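Local coordinates for SusD superfamily protein (Bacteroides fragilis, PDB 3L22), which probably binds sugars at the bacterial outer membrane and can bind zinc ions, at residues G43-V48 with A82-Y87; Y130-Y135 with Q170-I175; V210-N215 with L331-E336. All blocks are in the same frame, centred on the assembly; numbering follows the deposited sequence. Where two conformers were deposited one is given.

Three contacts tie together parts of a SusD-family chain whose regular structure is mainly helix. From the N terminus, contact 1 closes a loop of 33 residues, bringing helix 44-52 to helix 79-103. Contact 2 closes 34 residues, mostly without regular structure, and joins region 130-135, which follows on from helix 113-131, to helix 168-178. Contact 3 spans 115 residues and brings segment 210-215 to helix 327-339. They follow in series; none nests in or crosses another. Between contacts 1 and 2, Trp85 meets Tyr135, and Leu134 packs on Val48 and Thr84. Between contacts 2 and 3, Tyr172 and Ile175 meet Val210 and Ala213. Contacts 1 and 3 lie on opposite sides of the chain's centre, their centres about 24 Å apart.

Contact 1: G43-V48 with A82-Y87; sequences GKSYLV and ADTWTY
Ser45 and Thr84 meet side chain to side chain between two helices of the TPR-like, helical SusD fold. Ser45 is in the first turn of helix 44-52, and Gly43 sits at its N-cap. Thr84 is on helix 79-103. The CA atoms of Ser45 and Thr84 are 6.2 Å apart, the nearest pair of the two segments. Both hydroxyls stand beside their own backbone N, with chi1 near -60°. This brings Ser45 OG and Thr84 OG1 to 2.7 Å, close enough for a hydrogen bond, though the Ser45 proton has another acceptor within reach. The firm bond is the one between Thr84 OG1 and Glu80 O, one turn back on its own helix. Thr84 CG2 leads off to another surface and packs on Leu131 and Leu134.

The partly exposed side, at Lys44 and Asp83, is looser. The charged ends do not touch: Lys44 NZ and Asp83 OD2 are 4.9 Å apart. Two waters bridge them, and Lys44 NZ also bonds Val64 O. Water 1 donates to Asp83 OD2 at 2.8 Å, while its bond from Lys44 NZ is weak. Water 2 accepts from Lys44 NZ at 3.1 Å and donates to Asp83 OD2 at 2.8 Å.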
loop_
_atom_site.group_PDB
_atom_site.type_symbol
_atom_site.label_atom_id
_atom_site.label_comp_id
_atom_site.label_asym_id
_atom_site.label_seq_id
_atom_site.Cartn_x
_atom_site.Cartn_y
_atom_site.Cartn_z
ATOM N N GLY A 43 -6.715 6.654 4.970
ATOM C CA GLY A 43 -7.977 6.166 5.537
ATOM C C GLY A 43 -8.585 5.009 4.757
ATOM O O GLY A 43 -7.987 3.915 4.661
ATOM N N LYS A 44 -9.778 5.245 4.207
ATOM C CA LYS A 44 -10.581 4.161 3.648
ATOM C C LYS A 44 -9.917 3.406 2.485
ATOM O O LYS A 44 -10.140 2.202 2.361
ATOM C CB LYS A 44 -11.983 4.669 3.220
ATOM C CG LYS A 44 -12.912 4.929 4.434
ATOM C CD LYS A 44 -14.315 5.395 4.047
ATOM C CE LYS A 44 -15.130 4.279 3.385
ATOM N NZ LYS A 44 -16.410 4.800 2.924
ATOM N N SER A 45 -9.158 4.079 1.631
ATOM C CA SER A 45 -8.520 3.395 0.478
ATOM C C SER A 45 -7.345 2.513 0.863
ATOM O O SER A 45 -7.039 1.525 0.168
ATOM C CB SER A 45 -8.185 4.377 -0.658
ATOM O OG SER A 45 -9.399 5.004 -1.133
ATOM N N TYR A 46 -6.747 2.753 2.032
ATOM C CA TYR A 46 -5.783 1.812 2.574
ATOM C C TYR A 46 -6.504 0.621 3.185
ATOM O O TYR A 46 -6.130 -0.526 2.953
ATOM C CB TYR A 46 -4.992 2.526 3.646
ATOM C CG TYR A 46 -3.823 1.849 4.358
ATOM C CD1 TYR A 46 -2.537 1.939 3.858
ATOM C CD2 TYR A 46 -4.000 1.209 5.563
ATOM C CE1 TYR A 46 -1.444 1.405 4.537
ATOM C CE2 TYR A 46 -2.922 0.667 6.267
ATOM C CZ TYR A 46 -1.647 0.799 5.758
ATOM O OH TYR A 46 -0.587 0.350 6.495
ATOM N N LEU A 47 -7.557 0.902 3.955
ATOM C CA LEU A 47 -8.411 -0.127 4.517
ATOM C C LEU A 47 -8.990 -1.057 3.439
ATOM O O LEU A 47 -9.205 -2.247 3.698
ATOM C CB LEU A 47 -9.560 0.505 5.323
ATOM C CG LEU A 47 -9.123 1.081 6.673
ATOM C CD1 LEU A 47 -10.011 2.258 7.135
ATOM C CD2 LEU A 47 -9.025 -0.019 7.715
ATOM N N VAL A 48 -9.237 -0.512 2.242
ATOM C CA VAL A 48 -9.683 -1.303 1.113
ATOM C C VAL A 48 -8.800 -2.520 0.878
ATOM O O VAL A 48 -9.322 -3.603 0.655
ATOM C CB VAL A 48 -9.801 -0.443 -0.187
ATOM C CG1 VAL A 48 -9.682 -1.315 -1.456
ATOM C CG2 VAL A 48 -11.084 0.334 -0.139
ATOM N N ALA A 82 -15.985 5.506 -6.070
ATOM C CA ALA A 82 -16.025 6.895 -6.469
ATOM C C ALA A 82 -14.960 7.729 -5.746
ATOM O O ALA A 82 -14.253 8.548 -6.368
ATOM C CB ALA A 82 -17.430 7.471 -6.199
ATOM N N ASP A 83 -14.812 7.500 -4.453
ATOM C CA ASP A 83 -13.844 8.261 -3.681
ATOM C C ASP A 83 -12.404 7.914 -4.030
ATOM O O ASP A 83 -11.600 8.813 -4.175
ATOM C CB ASP A 83 -14.028 8.072 -2.185
ATOM C CG ASP A 83 -15.376 8.638 -1.656
ATOM O OD1 ASP A 83 -16.100 9.373 -2.373
ATOM O OD2 ASP A 83 -15.698 8.280 -0.496
ATOM N N THR A 84 -12.080 6.628 -4.156
ATOM C CA THR A 84 -10.728 6.252 -4.508
ATOM C C THR A 84 -10.346 6.876 -5.844
ATOM O O THR A 84 -9.271 7.459 -5.986
ATOM C CB THR A 84 -10.570 4.728 -4.588
ATOM O OG1 THR A 84 -10.840 4.166 -3.292
ATOM C CG2 THR A 84 -9.146 4.368 -5.076
ATOM N N TRP A 85 -11.250 6.744 -6.815
ATOM C CA TRP A 85 -11.066 7.309 -8.149
ATOM C C TRP A 85 -10.884 8.837 -8.117
ATOM O O TRP A 85 -9.874 9.364 -8.592
ATOM C CB TRP A 85 -12.260 6.943 -9.042
ATOM C CG TRP A 85 -12.030 7.228 -10.477
ATOM C CD1 TRP A 85 -12.298 8.393 -11.126
ATOM C CD2 TRP A 85 -11.477 6.336 -11.461
ATOM N NE1 TRP A 85 -11.930 8.293 -12.439
ATOM C CE2 TRP A 85 -11.433 7.040 -12.679
ATOM C CE3 TRP A 85 -10.993 5.023 -11.423
ATOM C CZ2 TRP A 85 -10.942 6.476 -13.861
ATOM C CZ3 TRP A 85 -10.517 4.459 -12.589
ATOM C CH2 TRP A 85 -10.510 5.189 -13.805
ATOM N N THR A 86 -11.884 9.530 -7.588
ATOM C CA THR A 86 -11.876 10.967 -7.544
ATOM C C THR A 86 -10.638 11.496 -6.829
ATOM O O THR A 86 -9.960 12.351 -7.378
ATOM C CB THR A 86 -13.147 11.493 -6.870
ATOM O OG1 THR A 86 -14.273 11.045 -7.634
ATOM C CG2 THR A 86 -13.175 13.056 -6.809
ATOM N N TYR A 87 -10.290 10.950 -5.653
ATOM C CA TYR A 87 -9.174 11.547 -4.892
ATOM C C TYR A 87 -7.788 11.138 -5.393
ATOM O O TYR A 87 -6.864 11.942 -5.273
ATOM C CB TYR A 87 -9.382 11.411 -3.361
ATOM C CG TYR A 87 -10.520 12.316 -2.969
ATOM C CD1 TYR A 87 -11.836 11.864 -2.974
ATOM C CD2 TYR A 87 -10.292 13.652 -2.693
ATOM C CE1 TYR A 87 -12.883 12.723 -2.694
ATOM C CE2 TYR A 87 -11.324 14.519 -2.432
ATOM C CZ TYR A 87 -12.602 14.046 -2.423
ATOM O OH TYR A 87 -13.613 14.885 -2.141
HETATM O O HOH W 1 -14.421 6.096 0.717
HETATM O O HOH W 2 -17.200 7.584 1.724
#

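Contact 2: Y130-Y135 with Q170-I175; sequences YLNNLY and QIYEHI. With ZN (zinc ion), chain H.
Two torsions set up the meeting of Asn132 and Tyr172. Asn132 has an unusual chi1 of -138°, which carries its amide across to helix 168-178. Tyr172 has CG anti to the carbonyl carbon and beside the backbone N, chi1 -76°, which brings its ring to the Asn132 amide. Asn132 ND2 then stands over the centre of one face of the Tyr172 ring, 3.1 Å above the plane. The amide and the ring are steeply turned, 78° between planes. The amide thus comes to the ring N-first and not as a flat stack, though neither N-H need point at the ring.

The same amide is held by outside partners. ND2 is hydrogen-bonded to Val168 O and OD1 to Ser147 OG, which probably fixes its rotation. Asn132 OD1 also lies 3.4 Å from Ile171 CB, and the amide carbon Asn132 CG is 3.5 Å from Ile171 CG2.

At the far end of the ring a water joins the segments. It donates to Asn133 OD1 at 2.6 Å and is hydrogen-bonded to Tyr172 OH at 2.7 Å. Asn133 ND2 bonds Tyr129 O, which probably steadies this amide as well.

His174 points elsewhere from helix 168-178. Its ND1 binds a zinc ion at 2.2 Å, together with water 4 and two further ligand atoms from outside the segments. Its NE2 is bonded to Asp178, which probably helps orient the imidazole. The contact itself packs region 130-135 on a helix in the TPR-like part of the SusD fold, with an asparagine amide over a tyrosine face.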
loop_
_atom_site.group_PDB
_atom_site.type_symbol
_atom_site.label_atom_id
_atom_site.label_comp_id
_atom_site.label_asym_id
_atom_site.label_seq_id
_atom_site.Cartn_x
_atom_site.Cartn_y
_atom_site.Cartn_z
ATOM N N TYR A 130 -1.645 2.231 -6.745
ATOM C CA TYR A 130 -2.851 1.768 -6.068
ATOM C C TYR A 130 -4.052 1.586 -7.029
ATOM O O TYR A 130 -4.758 0.583 -6.925
ATOM C CB TYR A 130 -3.172 2.653 -4.864
ATOM C CG TYR A 130 -2.205 2.437 -3.702
ATOM C CD1 TYR A 130 -2.097 1.194 -3.093
ATOM C CD2 TYR A 130 -1.446 3.485 -3.200
ATOM C CE1 TYR A 130 -1.246 0.987 -2.018
ATOM C CE2 TYR A 130 -0.580 3.299 -2.142
ATOM C CZ TYR A 130 -0.497 2.053 -1.538
ATOM O OH TYR A 130 0.346 1.848 -0.485
ATOM N N LEU A 131 -4.232 2.479 -7.995
ATOM C CA LEU A 131 -5.270 2.295 -9.010
ATOM C C LEU A 131 -5.036 0.997 -9.812
ATOM O O LEU A 131 -5.983 0.251 -10.105
ATOM C CB LEU A 131 -5.339 3.489 -9.953
ATOM C CG LEU A 131 -5.733 4.871 -9.411
ATOM C CD1 LEU A 131 -5.616 5.906 -10.528
ATOM C CD2 LEU A 131 -7.182 4.809 -8.808
ATOM N N ASN A 132 -3.768 0.673 -10.062
ATOM C CA ASN A 132 -3.410 -0.487 -10.869
ATOM C C ASN A 132 -3.658 -1.797 -10.119
ATOM O O ASN A 132 -3.554 -2.861 -10.715
ATOM C CB ASN A 132 -1.928 -0.442 -11.296
ATOM C CG ASN A 132 -1.701 -0.855 -12.744
ATOM O OD1 ASN A 132 -2.586 -0.718 -13.581
ATOM N ND2 ASN A 132 -0.482 -1.355 -13.046
ATOM N N ASN A 133 -3.906 -1.713 -8.814
ATOM C CA ASN A 133 -4.229 -2.875 -7.987
ATOM C C ASN A 133 -5.699 -2.950 -7.577
ATOM O O ASN A 133 -6.048 -3.729 -6.663
ATOM C CB ASN A 133 -3.314 -2.885 -6.761
ATOM C CG ASN A 133 -1.918 -3.365 -7.086
ATOM O OD1 ASN A 133 -1.707 -4.577 -7.223
ATOM N ND2 ASN A 133 -0.963 -2.431 -7.239
ATOM N N LEU A 134 -6.563 -2.224 -8.301
ATOM C CA LEU A 134 -8.025 -2.283 -8.128
ATOM C C LEU A 134 -8.795 -2.544 -9.434
ATOM O O LEU A 134 -9.657 -3.422 -9.472
ATOM C CB LEU A 134 -8.550 -1.013 -7.466
ATOM C CG LEU A 134 -8.122 -0.835 -6.002
ATOM C CD1 LEU A 134 -8.359 0.613 -5.532
ATOM C CD2 LEU A 134 -8.833 -1.885 -5.111
ATOM N N TYR A 135 -8.463 -1.820 -10.496
ATOM C CA TYR A 135 -9.261 -1.802 -11.719
ATOM C C TYR A 135 -8.916 -2.876 -12.779
ATOM O O TYR A 135 -9.812 -3.457 -13.327
ATOM C CB TYR A 135 -9.281 -0.372 -12.282
ATOM C CG TYR A 135 -9.935 0.569 -11.279
ATOM C CD1 TYR A 135 -11.338 0.634 -11.159
ATOM C CD2 TYR A 135 -9.172 1.343 -10.411
ATOM C CE1 TYR A 135 -11.957 1.467 -10.206
ATOM C CE2 TYR A 135 -9.792 2.162 -9.442
ATOM C CZ TYR A 135 -11.166 2.230 -9.352
ATOM O OH TYR A 135 -11.742 3.066 -8.420
ATOM N N GLN A 170 1.066 -0.906 -19.187
ATOM C CA GLN A 170 1.420 0.495 -19.506
ATOM C C GLN A 170 1.473 1.347 -18.247
ATOM O O GLN A 170 2.329 2.246 -18.122
ATOM C CB GLN A 170 0.452 1.103 -20.537
ATOM C CG GLN A 170 0.687 0.611 -21.949
ATOM C CD GLN A 170 -0.455 0.971 -22.896
ATOM O OE1 GLN A 170 -1.639 1.030 -22.519
ATOM N NE2 GLN A 170 -0.093 1.225 -24.142
ATOM N N ILE A 171 0.574 1.068 -17.311
ATOM C CA ILE A 171 0.549 1.855 -16.075
ATOM C C ILE A 171 1.812 1.563 -15.268
ATOM O O ILE A 171 2.480 2.499 -14.803
ATOM C CB ILE A 171 -0.735 1.617 -15.251
ATOM C CG1 ILE A 171 -1.959 2.154 -15.990
ATOM C CG2 ILE A 171 -0.629 2.246 -13.851
ATOM C CD1 ILE A 171 -2.019 3.641 -16.262
ATOM N N TYR A 172 2.164 0.283 -15.128
ATOM C CA TYR A 172 3.409 -0.063 -14.484
ATOM C C TYR A 172 4.621 0.557 -15.155
ATOM O O TYR A 172 5.558 1.002 -14.474
ATOM C CB TYR A 172 3.610 -1.571 -14.391
ATOM C CG TYR A 172 2.794 -2.281 -13.331
ATOM C CD1 TYR A 172 2.648 -1.756 -12.037
ATOM C CD2 TYR A 172 2.218 -3.511 -13.587
ATOM C CE1 TYR A 172 1.914 -2.454 -11.053
ATOM C CE2 TYR A 172 1.473 -4.173 -12.609
ATOM C CZ TYR A 172 1.346 -3.662 -11.362
ATOM O OH TYR A 172 0.613 -4.338 -10.406
ATOM N N GLU A 173 4.615 0.597 -16.479
ATOM C CA GLU A 173 5.760 1.126 -17.226
ATOM C C GLU A 173 5.905 2.621 -16.995
ATOM O O GLU A 173 7.026 3.120 -16.886
ATOM C CB GLU A 173 5.644 0.789 -18.717
ATOM C CG GLU A 173 6.006 -0.693 -18.996
ATOM C CD GLU A 173 5.595 -1.207 -20.369
ATOM O OE1 GLU A 173 4.659 -0.642 -21.013
ATOM O OE2 GLU A 173 6.233 -2.205 -20.812
ATOM N N HIS A 174 4.782 3.325 -16.867
ATOM C CA HIS A 174 4.854 4.753 -16.567
ATOM C C HIS A 174 5.338 4.989 -15.108
ATOM O O HIS A 174 6.164 5.868 -14.850
ATOM C CB HIS A 174 3.546 5.512 -16.788
ATOM C CG HIS A 174 3.644 6.879 -16.233
ATOM N ND1 HIS A 174 4.328 7.863 -16.889
ATOM C CD2 HIS A 174 3.368 7.370 -15.002
ATOM C CE1 HIS A 174 4.421 8.932 -16.121
ATOM N NE2 HIS A 174 3.860 8.647 -14.955
ATOM N N ILE A 175 4.849 4.188 -14.184
ATOM C CA ILE A 175 5.318 4.227 -12.791
ATOM C C ILE A 175 6.830 4.086 -12.763
ATOM O O ILE A 175 7.497 4.852 -12.085
ATOM C CB ILE A 175 4.642 3.151 -11.920
ATOM C CG1 ILE A 175 3.165 3.511 -11.715
ATOM C CG2 ILE A 175 5.348 3.003 -10.554
ATOM C CD1 ILE A 175 2.259 2.357 -11.212
HETATM ZN ZN ZN H . 5.180 7.831 -18.880
HETATM O O HOH W 3 0.856 -4.888 -7.740
HETATM O O HOH W 4 6.556 9.546 -18.567
#

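Contact 3: V210-N215 with L331-E336; sequences VYMAMN and LLDLAE. With EDO (1,2-ethanediol), chain B.
Met212, in the last turn of helix 200-213, faces Asp333 in the middle of helix 327-339, with the CA atoms of Met212 and Asp333 8.3 Å apart. Beyond it the first helix ends in a Schellman motif, with Asn215 at positive phi as its C-prime residue.

The contact is carried by Met212, which is modelled as selenomethionine. Its chain runs straight to the selenium and then bends, chi3 77°. Met212 SE lies 3.6 Å from Asp333 CB. The bend points the methyl along the facing helix, from Asp333 O, 3.6 Å from Met212 CE, to Glu336 on the next turn. There Met212 CE rests on the aliphatic part of Glu336, 3.7 Å from Glu336 CB. Its approach to Glu336 OE1, at 3.0 Å, is unusually tight and doubtful.

Both acids are buried. Glu336 has CG anti to the backbone N, chi1 174°, and is extended beyond it. Its OE1 forms a salt bridge with Arg401 and its OE2 with Arg402, while Asp333 OD1 pairs with Lys385. A 1,2-ethanediol, probably from the crystallisation liquor, places its O1 3.0 Å from Asp333 OD1.

Around this contact, helix 217-225 packs on Met212 through Trp217 and Ala220, and helix 168-178 on Val210 and Ala213. Helix 345-359 packs on Leu331 and Leu334, and helix 374-388 on Leu332, Ala335 and Glu336 of helix 327-339, which follows strand 322-326.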
loop_
_atom_site.group_PDB
_atom_site.type_symbol
_atom_site.label_atom_id
_atom_site.label_comp_id
_atom_site.label_asym_id
_atom_site.label_seq_id
_atom_site.Cartn_x
_atom_site.Cartn_y
_atom_site.Cartn_z
ATOM N N VAL A 210 6.553 -2.938 -7.918
ATOM C CA VAL A 210 6.148 -2.950 -9.293
ATOM C C VAL A 210 6.809 -4.117 -10.021
ATOM O O VAL A 210 6.149 -4.868 -10.717
ATOM C CB VAL A 210 6.456 -1.605 -9.986
ATOM C CG1 VAL A 210 6.339 -1.711 -11.509
ATOM C CG2 VAL A 210 5.515 -0.522 -9.438
ATOM N N TYR A 211 8.123 -4.261 -9.883
ATOM C CA TYR A 211 8.796 -5.349 -10.565
ATOM C C TYR A 211 8.312 -6.717 -10.095
ATOM O O TYR A 211 8.166 -7.622 -10.912
ATOM C CB TYR A 211 10.314 -5.223 -10.471
ATOM C CG TYR A 211 10.956 -4.227 -11.437
ATOM C CD1 TYR A 211 10.669 -4.250 -12.804
ATOM C CD2 TYR A 211 11.893 -3.289 -10.988
ATOM C CE1 TYR A 211 11.302 -3.379 -13.696
ATOM C CE2 TYR A 211 12.527 -2.424 -11.881
ATOM C CZ TYR A 211 12.212 -2.457 -13.216
ATOM O OH TYR A 211 12.843 -1.627 -14.117
HETATM N N MSE A 212 7.991 -6.879 -8.819
HETATM C CA MSE A 212 7.404 -8.161 -8.373
HETATM C C MSE A 212 6.076 -8.462 -9.051
HETATM O O MSE A 212 5.814 -9.617 -9.427
HETATM C CB MSE A 212 7.235 -8.199 -6.858
HETATM C CG MSE A 212 8.549 -8.259 -6.161
HETATM SE SE MSE A 212 8.320 -8.128 -4.222
HETATM C CE MSE A 212 7.741 -9.808 -3.822
ATOM N N ALA A 213 5.252 -7.431 -9.239
ATOM C CA ALA A 213 3.942 -7.601 -9.894
ATOM C C ALA A 213 4.125 -8.070 -11.356
ATOM O O ALA A 213 3.192 -8.612 -11.970
ATOM C CB ALA A 213 3.115 -6.258 -9.819
HETATM N N MSE A 214 5.327 -7.825 -11.915
HETATM C CA MSE A 214 5.644 -8.183 -13.294
HETATM C C MSE A 214 6.512 -9.451 -13.390
HETATM O O MSE A 214 6.981 -9.802 -14.462
HETATM C CB MSE A 214 6.327 -6.990 -13.978
HETATM C CG MSE A 214 5.518 -5.679 -13.903
HETATM SE SE MSE A 214 6.522 -4.147 -14.559
HETATM C CE MSE A 214 6.009 -4.265 -16.425
ATOM N N ASN A 215 6.692 -10.140 -12.270
ATOM C CA ASN A 215 7.553 -11.304 -12.168
ATOM C C ASN A 215 8.995 -11.023 -12.551
ATOM O O ASN A 215 9.675 -11.900 -12.964
ATOM C CB ASN A 215 6.986 -12.500 -12.976
ATOM C CG ASN A 215 5.815 -13.180 -12.276
ATOM O OD1 ASN A 215 5.117 -12.590 -11.459
ATOM N ND2 ASN A 215 5.617 -14.451 -12.593
ATOM N N LEU A 331 12.591 -6.966 3.582
ATOM C CA LEU A 331 13.155 -8.310 3.778
ATOM C C LEU A 331 12.262 -9.449 3.254
ATOM O O LEU A 331 12.754 -10.362 2.589
ATOM C CB LEU A 331 13.489 -8.511 5.277
ATOM C CG LEU A 331 14.610 -7.595 5.845
ATOM C CD1 LEU A 331 14.767 -7.765 7.353
ATOM C CD2 LEU A 331 15.957 -7.808 5.154
ATOM N N LEU A 332 10.975 -9.397 3.564
ATOM C CA LEU A 332 10.066 -10.417 3.112
ATOM C C LEU A 332 9.800 -10.329 1.612
ATOM O O LEU A 332 9.620 -11.350 0.986
ATOM C CB LEU A 332 8.748 -10.392 3.909
ATOM C CG LEU A 332 8.769 -10.823 5.373
ATOM C CD1 LEU A 332 7.359 -10.725 5.980
ATOM C CD2 LEU A 332 9.380 -12.230 5.572
ATOM N N ASP A 333 9.780 -9.128 1.033
ATOM C CA ASP A 333 9.668 -8.976 -0.422
ATOM C C ASP A 333 10.917 -9.599 -1.092
ATOM O O ASP A 333 10.799 -10.381 -2.048
ATOM C CB ASP A 333 9.553 -7.495 -0.867
ATOM C CG ASP A 333 8.160 -6.831 -0.556
ATOM O OD1 ASP A 333 7.212 -7.528 -0.227
ATOM O OD2 ASP A 333 8.073 -5.560 -0.620
ATOM N N LEU A 334 12.106 -9.221 -0.604
ATOM C CA LEU A 334 13.361 -9.836 -1.080
ATOM C C LEU A 334 13.350 -11.352 -0.917
ATOM O O LEU A 334 13.755 -12.073 -1.818
ATOM C CB LEU A 334 14.592 -9.217 -0.398
ATOM C CG LEU A 334 14.976 -7.811 -0.868
ATOM C CD1 LEU A 334 16.069 -7.201 0.060
ATOM C CD2 LEU A 334 15.432 -7.824 -2.331
ATOM N N ALA A 335 12.839 -11.849 0.207
ATOM C CA ALA A 335 12.730 -13.309 0.397
ATOM C C ALA A 335 11.897 -13.904 -0.737
ATOM O O ALA A 335 12.301 -14.907 -1.310
ATOM C CB ALA A 335 12.082 -13.628 1.739
ATOM N N GLU A 336 10.742 -13.275 -1.067
ATOM C CA GLU A 336 9.884 -13.803 -2.129
ATOM C C GLU A 336 10.634 -13.783 -3.457
ATOM O O GLU A 336 10.582 -14.752 -4.210
ATOM C CB GLU A 336 8.538 -13.059 -2.212
ATOM C CG GLU A 336 7.667 -13.478 -3.401
ATOM C CD GLU A 336 6.312 -12.798 -3.406
ATOM O OE1 GLU A 336 6.066 -11.963 -2.494
ATOM O OE2 GLU A 336 5.502 -13.076 -4.340
HETATM C C1 EDO B . 4.324 -6.121 -1.645
HETATM O O1 EDO B . 4.600 -6.005 -0.266
HETATM C C2 EDO B . 2.906 -5.660 -2.018
HETATM O O2 EDO B . 2.784 -6.019 -3.431
#